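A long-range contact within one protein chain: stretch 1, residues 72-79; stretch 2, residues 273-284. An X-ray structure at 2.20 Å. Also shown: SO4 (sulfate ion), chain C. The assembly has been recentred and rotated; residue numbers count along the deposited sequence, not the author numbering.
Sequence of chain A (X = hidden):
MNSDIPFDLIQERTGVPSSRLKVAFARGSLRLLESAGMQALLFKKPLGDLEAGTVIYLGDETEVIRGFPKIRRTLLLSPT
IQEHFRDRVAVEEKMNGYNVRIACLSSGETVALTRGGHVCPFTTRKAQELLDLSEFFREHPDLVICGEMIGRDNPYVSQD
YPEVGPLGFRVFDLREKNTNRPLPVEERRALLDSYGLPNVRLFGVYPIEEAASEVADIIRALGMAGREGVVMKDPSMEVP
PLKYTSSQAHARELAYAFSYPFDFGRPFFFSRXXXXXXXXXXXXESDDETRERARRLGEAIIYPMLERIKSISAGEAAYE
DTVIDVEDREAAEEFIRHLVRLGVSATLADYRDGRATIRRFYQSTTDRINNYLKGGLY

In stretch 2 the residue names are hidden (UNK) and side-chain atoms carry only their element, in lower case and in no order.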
# COMPACT_ATOMS: atom_id res chain seq x y z
N ARG A 72 2.83 -10.86 -18.28
CA ARG A 72 2.62 -9.42 -18.08
C ARG A 72 1.15 -9.06 -17.98
O ARG A 72 0.29 -9.72 -18.57
CB ARG A 72 3.27 -8.62 -19.21
CG ARG A 72 4.79 -8.65 -19.22
CD ARG A 72 5.43 -8.06 -17.94
NE ARG A 72 5.21 -6.62 -17.76
CZ ARG A 72 6.03 -5.65 -18.18
NH1 ARG A 72 7.15 -5.97 -18.83
NH2 ARG A 72 5.75 -4.37 -17.97
N ARG A 73 0.85 -8.01 -17.23
CA ARG A 73 -0.52 -7.56 -17.01
C ARG A 73 -0.79 -6.27 -17.81
O ARG A 73 0.11 -5.46 -18.02
CB ARG A 73 -0.78 -7.32 -15.52
CG ARG A 73 -2.17 -6.77 -15.16
CD ARG A 73 -2.34 -6.60 -13.66
NE ARG A 73 -2.35 -7.86 -12.92
CZ ARG A 73 -3.40 -8.68 -12.85
NH1 ARG A 73 -4.53 -8.36 -13.48
NH2 ARG A 73 -3.33 -9.80 -12.15
N THR A 74 -2.01 -6.11 -18.28
CA THR A 74 -2.40 -4.83 -18.83
C THR A 74 -3.59 -4.37 -18.02
O THR A 74 -4.40 -5.20 -17.62
CB THR A 74 -2.73 -4.90 -20.34
OG1 THR A 74 -3.07 -3.60 -20.81
CG2 THR A 74 -3.92 -5.84 -20.59
N LEU A 75 -3.70 -3.07 -17.77
CA LEU A 75 -4.84 -2.50 -17.05
C LEU A 75 -5.91 -2.04 -18.03
O LEU A 75 -7.04 -1.70 -17.65
CB LEU A 75 -4.39 -1.32 -16.18
CG LEU A 75 -3.25 -1.56 -15.18
CD1 LEU A 75 -3.06 -0.33 -14.32
CD2 LEU A 75 -3.53 -2.78 -14.32
N LEU A 76 -5.55 -2.02 -19.31
CA LEU A 76 -6.45 -1.54 -20.35
C LEU A 76 -6.51 -2.53 -21.50
O LEU A 76 -5.51 -3.18 -21.81
CB LEU A 76 -5.99 -0.18 -20.86
CG LEU A 76 -6.23 1.00 -19.91
CD1 LEU A 76 -5.62 2.24 -20.50
CD2 LEU A 76 -7.74 1.21 -19.67
N LEU A 77 -7.66 -2.62 -22.15
CA LEU A 77 -7.80 -3.46 -23.34
C LEU A 77 -7.38 -2.72 -24.61
O LEU A 77 -6.74 -3.29 -25.50
CB LEU A 77 -9.25 -3.94 -23.47
CG LEU A 77 -9.83 -4.66 -22.25
CD1 LEU A 77 -11.27 -5.08 -22.53
CD2 LEU A 77 -8.97 -5.86 -21.85
N SER A 78 -7.75 -1.45 -24.70
CA SER A 78 -7.37 -0.58 -25.82
C SER A 78 -6.61 0.62 -25.27
O SER A 78 -7.00 1.17 -24.24
CB SER A 78 -8.61 -0.14 -26.59
OG SER A 78 -8.44 1.16 -27.14
N PRO A 79 -5.52 1.03 -25.94
CA PRO A 79 -4.97 0.54 -27.21
C PRO A 79 -3.97 -0.60 -27.02
O PRO A 79 -3.30 -0.99 -27.98
CB PRO A 79 -4.25 1.76 -27.75
CG PRO A 79 -3.69 2.40 -26.50
CD PRO A 79 -4.73 2.17 -25.42
N UNK A 273 -6.53 -1.93 -6.41
CA UNK A 273 -7.40 -0.78 -6.53
C UNK A 273 -7.12 -0.01 -7.81
O UNK A 273 -8.05 0.46 -8.47
c UNK A 273 -7.24 0.16 -5.29
c UNK A 273 -7.85 -0.48 -4.06
c UNK A 273 -7.87 1.47 -5.55
N UNK A 274 -5.85 0.13 -8.18
CA UNK A 274 -5.52 0.86 -9.41
C UNK A 274 -6.14 0.18 -10.63
O UNK A 274 -6.56 0.85 -11.58
c UNK A 274 -3.65 1.43 -11.02
c UNK A 274 -4.10 3.46 -9.10
c UNK A 274 -3.49 2.12 -8.73
c UNK A 274 -4.00 1.00 -9.61
N UNK A 275 -6.23 -1.14 -10.57
CA UNK A 275 -6.87 -1.90 -11.64
C UNK A 275 -8.31 -1.48 -11.83
O UNK A 275 -8.80 -1.38 -12.96
c UNK A 275 -5.46 -3.98 -11.28
n UNK A 275 -3.21 -7.82 -9.65
n UNK A 275 -4.41 -6.09 -10.60
c UNK A 275 -5.60 -5.48 -11.15
n UNK A 275 -5.43 -8.12 -10.19
c UNK A 275 -4.35 -7.34 -10.15
c UNK A 275 -6.83 -3.39 -11.34
N UNK A 276 -8.98 -1.21 -10.71
CA UNK A 276 -10.38 -0.82 -10.72
C UNK A 276 -10.62 0.57 -11.34
O UNK A 276 -11.64 0.80 -11.99
c UNK A 276 -10.92 -0.84 -9.28
o UNK A 276 -13.41 -2.57 -9.45
o UNK A 276 -11.88 -3.89 -10.29
c UNK A 276 -11.16 -2.22 -8.76
c UNK A 276 -12.23 -2.94 -9.56
N UNK A 277 -9.68 1.49 -11.13
CA UNK A 277 -9.77 2.81 -11.70
C UNK A 277 -9.75 2.79 -13.22
O UNK A 277 -10.64 3.35 -13.87
N UNK A 278 -8.73 2.17 -13.80
CA UNK A 278 -8.63 2.09 -15.26
C UNK A 278 -9.77 1.28 -15.84
O UNK A 278 -10.30 1.61 -16.90
c UNK A 278 -4.36 3.48 -14.30
c UNK A 278 -6.15 2.48 -15.58
c UNK A 278 -4.06 4.32 -15.38
c UNK A 278 -5.40 2.57 -14.41
c UNK A 278 -5.85 3.32 -16.63
c UNK A 278 -4.81 4.25 -16.54
c UNK A 278 -7.28 1.51 -15.68
N UNK A 279 -10.17 0.21 -15.17
CA UNK A 279 -11.27 -0.58 -15.69
C UNK A 279 -12.59 0.19 -15.67
O UNK A 279 -13.42 0.05 -16.58
n UNK A 279 -11.69 -5.09 -15.35
o UNK A 279 -13.03 -4.31 -13.71
c UNK A 279 -12.44 -2.81 -15.48
c UNK A 279 -11.40 -1.88 -14.90
c UNK A 279 -12.42 -4.14 -14.78
N UNK A 280 -12.81 1.00 -14.64
CA UNK A 280 -14.00 1.84 -14.58
C UNK A 280 -14.01 2.79 -15.78
O UNK A 280 -15.03 2.97 -16.44
c UNK A 280 -14.03 2.62 -13.27
N UNK A 281 -12.85 3.37 -16.04
CA UNK A 281 -12.67 4.25 -17.17
C UNK A 281 -13.02 3.56 -18.49
O UNK A 281 -13.63 4.17 -19.38
c UNK A 281 -9.56 5.19 -20.59
c UNK A 281 -10.81 5.34 -18.52
c UNK A 281 -10.88 7.15 -20.13
c UNK A 281 -9.95 4.65 -19.37
c UNK A 281 -11.23 4.75 -17.20
c UNK A 281 -11.26 6.60 -18.92
o UNK A 281 -9.64 7.00 -22.17
c UNK A 281 -10.02 6.44 -20.96
N UNK A 282 -12.68 2.29 -18.62
CA UNK A 282 -12.86 1.61 -19.89
C UNK A 282 -14.18 0.86 -20.01
O UNK A 282 -14.74 0.79 -21.09
c UNK A 282 -11.61 0.12 -21.55
c UNK A 282 -11.70 0.64 -20.13
o UNK A 282 -9.73 -0.47 -22.90
o UNK A 282 -9.89 -1.41 -20.92
c UNK A 282 -10.32 -0.64 -21.81
N UNK A 283 -14.69 0.30 -18.93
CA UNK A 283 -15.77 -0.67 -19.12
C UNK A 283 -17.13 -0.25 -18.59
O UNK A 283 -18.15 -0.79 -19.01
c UNK A 283 -14.24 -2.80 -20.66
c UNK A 283 -15.38 -2.01 -18.49
c UNK A 283 -14.10 -4.15 -18.53
c UNK A 283 -14.19 -2.75 -19.11
N UNK A 284 -17.16 0.69 -17.65
CA UNK A 284 -18.42 1.13 -17.09
C UNK A 284 -19.17 1.97 -18.11
O UNK A 284 -18.61 2.92 -18.68
o UNK A 284 -17.78 -0.18 -14.83
c UNK A 284 -18.19 1.93 -15.81
c UNK A 284 -17.75 1.07 -14.67
o UNK A 284 -17.39 1.62 -13.60
S SO4 C . 0.34 -9.34 -10.88
O1 SO4 C . 0.15 -8.26 -11.86
O2 SO4 C . 0.77 -8.78 -9.60
O3 SO4 C . -0.91 -10.11 -10.71
O4 SO4 C . 1.39 -10.23 -11.38
O HOH W 1 -7.77 -2.85 -15.26
O HOH W 2 -9.52 -1.88 -18.13

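Position 273 carries three carbons, one bearing the other two, out of reach of stretch 1: Val-273. Position 274 has four carbons, forked at the first, with one arm two carbons long; the short arm of the fork lies against CD1 of Leu-75. This is Ile-274, its CG2 3.8 Å from CD1 of Leu-75, although the end of the side chain leads away.

Position 275 shows three carbons, a nitrogen, then a carbon carrying two more nitrogens; this flat end lies on the guanidinium of Arg-73, and the stem touches Leu-75. It is Arg-275, stacked CZ to CZ with Arg-73 at 3.2 Å, with the planes at 12°. Both groups are donors, so no hydrogen bond joins them. A sulfate, probably from the crystallisation liquor, supplies negative charge beside the pair, accepting from Arg-73 NE at O1 (2.7 Å) and from Arg-73 NH2 at O3 (2.8 Å). The aliphatic stem is used too, with CG of Arg-275 3.8 Å from CD2 of Leu-75.

Position 276 has three carbons, the third carrying two oxygens, and touches nothing on stretch 1; a carboxylate on that stem is Glu-276. Position 277 has no side-chain atoms and no contact with stretch 1: Gly-277. At 278 one carbon leads to a six-carbon ring without a heteroatom, packed against Leu-75 and Leu-76: Phe-278. Its CD2 meets CD1 of Leu-75 at 3.7 Å, and its CB sits 4.0 Å from CD2 of Leu-76.

Position 279 ends in a carbon with one oxygen and one nitrogen after two other carbons, an amide whose side chain stays at least 5.2 Å from stretch 1: Gln-279, its polar ends satisfied elsewhere in the structure. A single carbon at 280, not in contact with stretch 1, makes Ala-280. Position 281 has one carbon, then a six-carbon ring bearing one oxygen, its edge against Leu-76: Tyr-281. CD2 of Leu-76 lies 4.1 Å from CD2 of Tyr-281.

Position 282 again has three carbons, the third with two oxygens, but here they reach the backbone of stretch 1: Glu-282. Leu-77 N donates to its OE1 (2.8 Å) and Ser-78 N to its OE2 (2.8 Å), both nearly straight. Position 283 has four carbons, forked at the second, one tip near CD1 of Leu-77: Leu-283, its CD2 4.2 Å from CD1 of Leu-77. At 284, two carbons, the second carrying two oxygens, make no contact with stretch 1: Asp-284, which leaves helical geometry.

The contact works by pairing a helix with a largely irregular segment. One carboxylate satisfies the NH groups of Leu-77 and Ser-78, which follow each other in the loop. Leu-75 and Leu-76 pack against the helix between that clamp and the stacked arginines. Water also links the backbones, bonded to Leu-75 O (2.8 Å) and Arg-275 O (2.9 Å).

Stretch 2 (273-284) VIREGFQAYELD
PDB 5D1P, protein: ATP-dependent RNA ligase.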